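PDB 6ONO: transcriptional regulator WhiB1 from Mycobacterium tuberculosis H37Rv, which acts as a probably redox-responsive, DNA-binding transcriptional repressor that carries a [4Fe-4S] cluster stable to oxygen but highly reactive toward nitric oxide. Local coordinates for residues L47-N52 against G58-M63. Residues are numbered along the deposited sequence; the frame is centred on the assembly and turned at random.
With SF4 (iron/sulfur cluster), chain E.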
ATOM      1  N   LEU A  47     -13.245   4.561   3.014  1.00 23.83           N
ATOM      2  CA  LEU A  47     -12.576   5.714   3.603  1.00 21.98           C
ATOM      3  C   LEU A  47     -12.520   5.594   5.115  1.00 23.71           C
ATOM      4  O   LEU A  47     -11.484   5.872   5.727  1.00 23.20           O
ATOM      5  CB  LEU A  47     -13.289   7.016   3.213  1.00 22.21           C
ATOM      6  CG  LEU A  47     -12.681   8.259   3.873  1.00 22.12           C
ATOM      7  CD1 LEU A  47     -11.233   8.474   3.434  1.00 20.11           C
ATOM      8  CD2 LEU A  47     -13.518   9.484   3.558  1.00 23.03           C
ATOM      9  N   SER A  48     -13.638   5.216   5.738  1.00 27.45           N
ATOM     10  CA  SER A  48     -13.669   5.065   7.188  0.65 29.54           C
ATOM     11  C   SER A  48     -12.600   4.082   7.654  1.00 31.49           C
ATOM     12  O   SER A  48     -11.851   4.366   8.593  1.00 30.44           O
ATOM     13  CB  SER A  48     -15.058   4.603   7.637  0.65 34.91           C
ATOM     14  OG  SER A  48     -16.080   5.336   6.982  0.65 36.41           O
ATOM     15  N   TRP A  49     -12.518   2.920   7.006  1.00 31.23           N
ATOM     16  CA  TRP A  49     -11.524   1.934   7.420  1.00 30.41           C
ATOM     17  C   TRP A  49     -10.102   2.448   7.211  1.00 29.35           C
ATOM     18  O   TRP A  49      -9.237   2.262   8.077  1.00 27.20           O
ATOM     19  CB  TRP A  49     -11.734   0.633   6.660  1.00 33.26           C
ATOM     20  CG  TRP A  49     -10.965  -0.495   7.228  1.00 32.66           C
ATOM     21  CD1 TRP A  49     -11.366  -1.349   8.215  1.00 37.06           C
ATOM     22  CD2 TRP A  49      -9.651  -0.904   6.852  1.00 30.46           C
ATOM     23  NE1 TRP A  49     -10.382  -2.268   8.473  1.00 33.88           N
ATOM     24  CE2 TRP A  49      -9.318  -2.020   7.644  1.00 32.93           C
ATOM     25  CE3 TRP A  49      -8.721  -0.441   5.910  1.00 25.87           C
ATOM     26  CZ2 TRP A  49      -8.095  -2.679   7.533  1.00 32.29           C
ATOM     27  CZ3 TRP A  49      -7.513  -1.100   5.800  1.00 25.68           C
ATOM     28  CH2 TRP A  49      -7.207  -2.199   6.606  1.00 29.60           C
ATOM     29  N   ALA A  50      -9.847   3.111   6.077  1.00 25.34           N
ATOM     30  CA  ALA A  50      -8.514   3.652   5.827  1.00 25.95           C
ATOM     31  C   ALA A  50      -8.121   4.668   6.889  1.00 26.71           C
ATOM     32  O   ALA A  50      -6.986   4.649   7.381  1.00 26.05           O
ATOM     33  CB  ALA A  50      -8.447   4.285   4.436  1.00 22.75           C
ATOM     34  N   LEU A  51      -9.047   5.569   7.249  1.00 23.93           N
ATOM     35  CA  LEU A  51      -8.759   6.563   8.281  1.00 25.24           C
ATOM     36  C   LEU A  51      -8.583   5.904   9.641  1.00 28.68           C
ATOM     37  O   LEU A  51      -7.634   6.219  10.369  1.00 28.34           O
ATOM     38  CB  LEU A  51      -9.865   7.613   8.345  1.00 26.14           C
ATOM     39  CG  LEU A  51     -10.043   8.524   7.125  1.00 24.64           C
ATOM     40  CD1 LEU A  51     -11.242   9.412   7.324  1.00 26.08           C
ATOM     41  CD2 LEU A  51      -8.796   9.358   6.843  1.00 23.53           C
ATOM     42  N   ASN A  52      -9.468   4.968   9.997  1.00 34.18           N
ATOM     43  CA  ASN A  52      -9.413   4.407  11.340  1.00 37.09           C
ATOM     44  C   ASN A  52      -8.182   3.536  11.531  1.00 40.34           C
ATOM     45  O   ASN A  52      -7.646   3.469  12.643  1.00 41.88           O
ATOM     46  CB  ASN A  52     -10.683   3.612  11.656  1.00 43.21           C
ATOM     47  CG  ASN A  52     -11.885   4.508  11.930  1.00 51.74           C
ATOM     48  OD1 ASN A  52     -11.739   5.647  12.384  1.00 48.39           O
ATOM     49  ND2 ASN A  52     -13.084   3.987  11.675  1.00 53.83           N
ATOM     50  N   GLY A  58      -1.529   5.498  -0.729  1.00 17.85           N
ATOM     51  CA  GLY A  58      -2.525   5.085  -1.698  1.00 15.82           C
ATOM     52  C   GLY A  58      -3.802   5.910  -1.666  1.00 15.18           C
ATOM     53  O   GLY A  58      -4.031   6.754  -0.794  1.00 15.43           O
ATOM     54  N   VAL A  59      -4.643   5.651  -2.672  1.00 15.17           N
ATOM     55  CA  VAL A  59      -5.983   6.220  -2.767  1.00 14.98           C
ATOM     56  C   VAL A  59      -6.972   5.223  -2.167  1.00 18.79           C
ATOM     57  O   VAL A  59      -7.051   4.063  -2.606  1.00 16.33           O
ATOM     58  CB  VAL A  59      -6.347   6.544  -4.227  1.00 14.86           C
ATOM     59  CG1 VAL A  59      -7.758   7.064  -4.322  1.00 15.09           C
ATOM     60  CG2 VAL A  59      -5.343   7.554  -4.846  1.00 15.06           C
ATOM     61  N   TRP A  60      -7.705   5.668  -1.145  1.00 14.76           N
ATOM     62  CA  TRP A  60      -8.755   4.904  -0.486  1.00 15.76           C
ATOM     63  C   TRP A  60      -9.982   5.788  -0.394  1.00 18.16           C
ATOM     64  O   TRP A  60      -9.861   6.991  -0.146  1.00 16.22           O
ATOM     65  CB  TRP A  60      -8.377   4.472   0.938  1.00 16.54           C
ATOM     66  CG  TRP A  60      -7.115   3.654   1.060  1.00 16.43           C
ATOM     67  CD1 TRP A  60      -5.847   4.036   0.711  1.00 18.45           C
ATOM     68  CD2 TRP A  60      -6.999   2.337   1.603  1.00 17.56           C
ATOM     69  NE1 TRP A  60      -4.953   3.030   0.993  1.00 16.37           N
ATOM     70  CE2 TRP A  60      -5.633   1.974   1.537  1.00 21.45           C
ATOM     71  CE3 TRP A  60      -7.917   1.423   2.134  1.00 19.10           C
ATOM     72  CZ2 TRP A  60      -5.162   0.735   1.984  1.00 18.70           C
ATOM     73  CZ3 TRP A  60      -7.451   0.195   2.580  1.00 20.40           C
ATOM     74  CH2 TRP A  60      -6.084  -0.135   2.504  1.00 20.13           C
ATOM     75  N   GLY A  61     -11.155   5.188  -0.597  1.00 19.42           N
ATOM     76  CA  GLY A  61     -12.422   5.856  -0.364  1.00 20.20           C
ATOM     77  C   GLY A  61     -12.589   7.174  -1.095  1.00 21.39           C
ATOM     78  O   GLY A  61     -13.236   8.094  -0.588  1.00 21.24           O
ATOM     79  N   GLY A  62     -12.010   7.279  -2.287  1.00 16.88           N
ATOM     80  CA  GLY A  62     -12.094   8.503  -3.062  1.00 16.78           C
ATOM     81  C   GLY A  62     -11.204   9.634  -2.600  1.00 16.30           C
ATOM     82  O   GLY A  62     -11.395  10.761  -3.067  1.00 16.80           O
HETATM   83  N   MSE A  63     -10.258   9.382  -1.690  1.00 17.21           N
HETATM   84  CA  MSE A  63      -9.299  10.400  -1.233  1.00 18.67           C
HETATM   85  C   MSE A  63      -7.849   9.950  -1.477  1.00 18.70           C
HETATM   86  O   MSE A  63      -7.517   8.779  -1.266  1.00 16.85           O
HETATM   87  CB  MSE A  63      -9.462  10.702   0.268  1.00 18.28           C
HETATM   88  CG  MSE A  63     -10.840  11.147   0.725  1.00 24.01           C
HETATM   89 SE   MSE A  63     -10.667  12.153   2.397  0.54 22.71          SE
HETATM   90  CE  MSE A  63     -10.029  13.831   1.682  1.00 30.67           C
TER
HETATM   91 FE1  SF4 E 101     -11.686   0.388  -3.891  1.00 25.40          FE
HETATM   92 FE2  SF4 E 101     -12.065   3.078  -4.033  1.00 21.46          FE
HETATM   93 FE3  SF4 E 101     -12.225   1.801  -1.610  1.00 23.82          FE
HETATM   94 FE4  SF4 E 101     -14.165   1.400  -3.477  1.00 27.11          FE
HETATM   95  S1  SF4 E 101     -13.666   3.356  -2.453  1.00 26.48           S
HETATM   96  S2  SF4 E 101     -13.141  -0.182  -2.226  1.00 25.45           S
HETATM   97  S3  SF4 E 101     -12.946   1.519  -5.404  1.00 25.14           S
HETATM   98  S4  SF4 E 101     -10.370   1.975  -2.934  1.00 22.92           S
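Gly61 and Leu47 meet backbone to backbone: their CA atoms lie 4.0 Å apart, and Leu47 CB packs over the bare Gly61 CA at 3.9 Å. Gly61, at positive phi (54°) in its turn, brings its CA against the helix, with Leu47 N lying 3.7 Å from Gly61 CA. Leu47 CG stands anti to the backbone N (chi1 177°), which carries the isobutyl group past Gly61 to the selenomethionine at position 63. There Leu47 CD1 is 3.8 Å from Met63 CG, and the selenium lies near both methyls of the leucine. Next to the glycine, Trp60 sets its CB against the helix, Ala50 CB sitting 3.5 Å from Trp60 CB and almost equally near CG, CD2 and CE3 of the indole. Further out, Trp49 CZ3 approaches Trp60 CZ3 at 3.5 Å. The planes of the six-membered rings are near parallel (23°), but with the centroids 5.7 Å apart the two rings are strongly offset and share little surface; they meet obliquely through their CZ3 atoms.

What positions these groups is a type I' turn from Trp60 to Met63, closed by reciprocal backbone hydrogen bonds between its end residues. Trp60 NE1 bonds to Ser57 O, fixing the indole's polar side, while Trp49 makes a cation-pi contact with Arg4. The turn also borders the cofactor: Gly61 CA is 3.5 Å from sulfur S1, and the cluster ligand Cys46 immediately precedes Leu47. The contact thus joins helix 43-53 to the glycine-rich turn characteristic of WhiB proteins, with Arg68 of helix 65-71 touching Leu47, Trp60 and Met63, and another protein chain packing on both tryptophans.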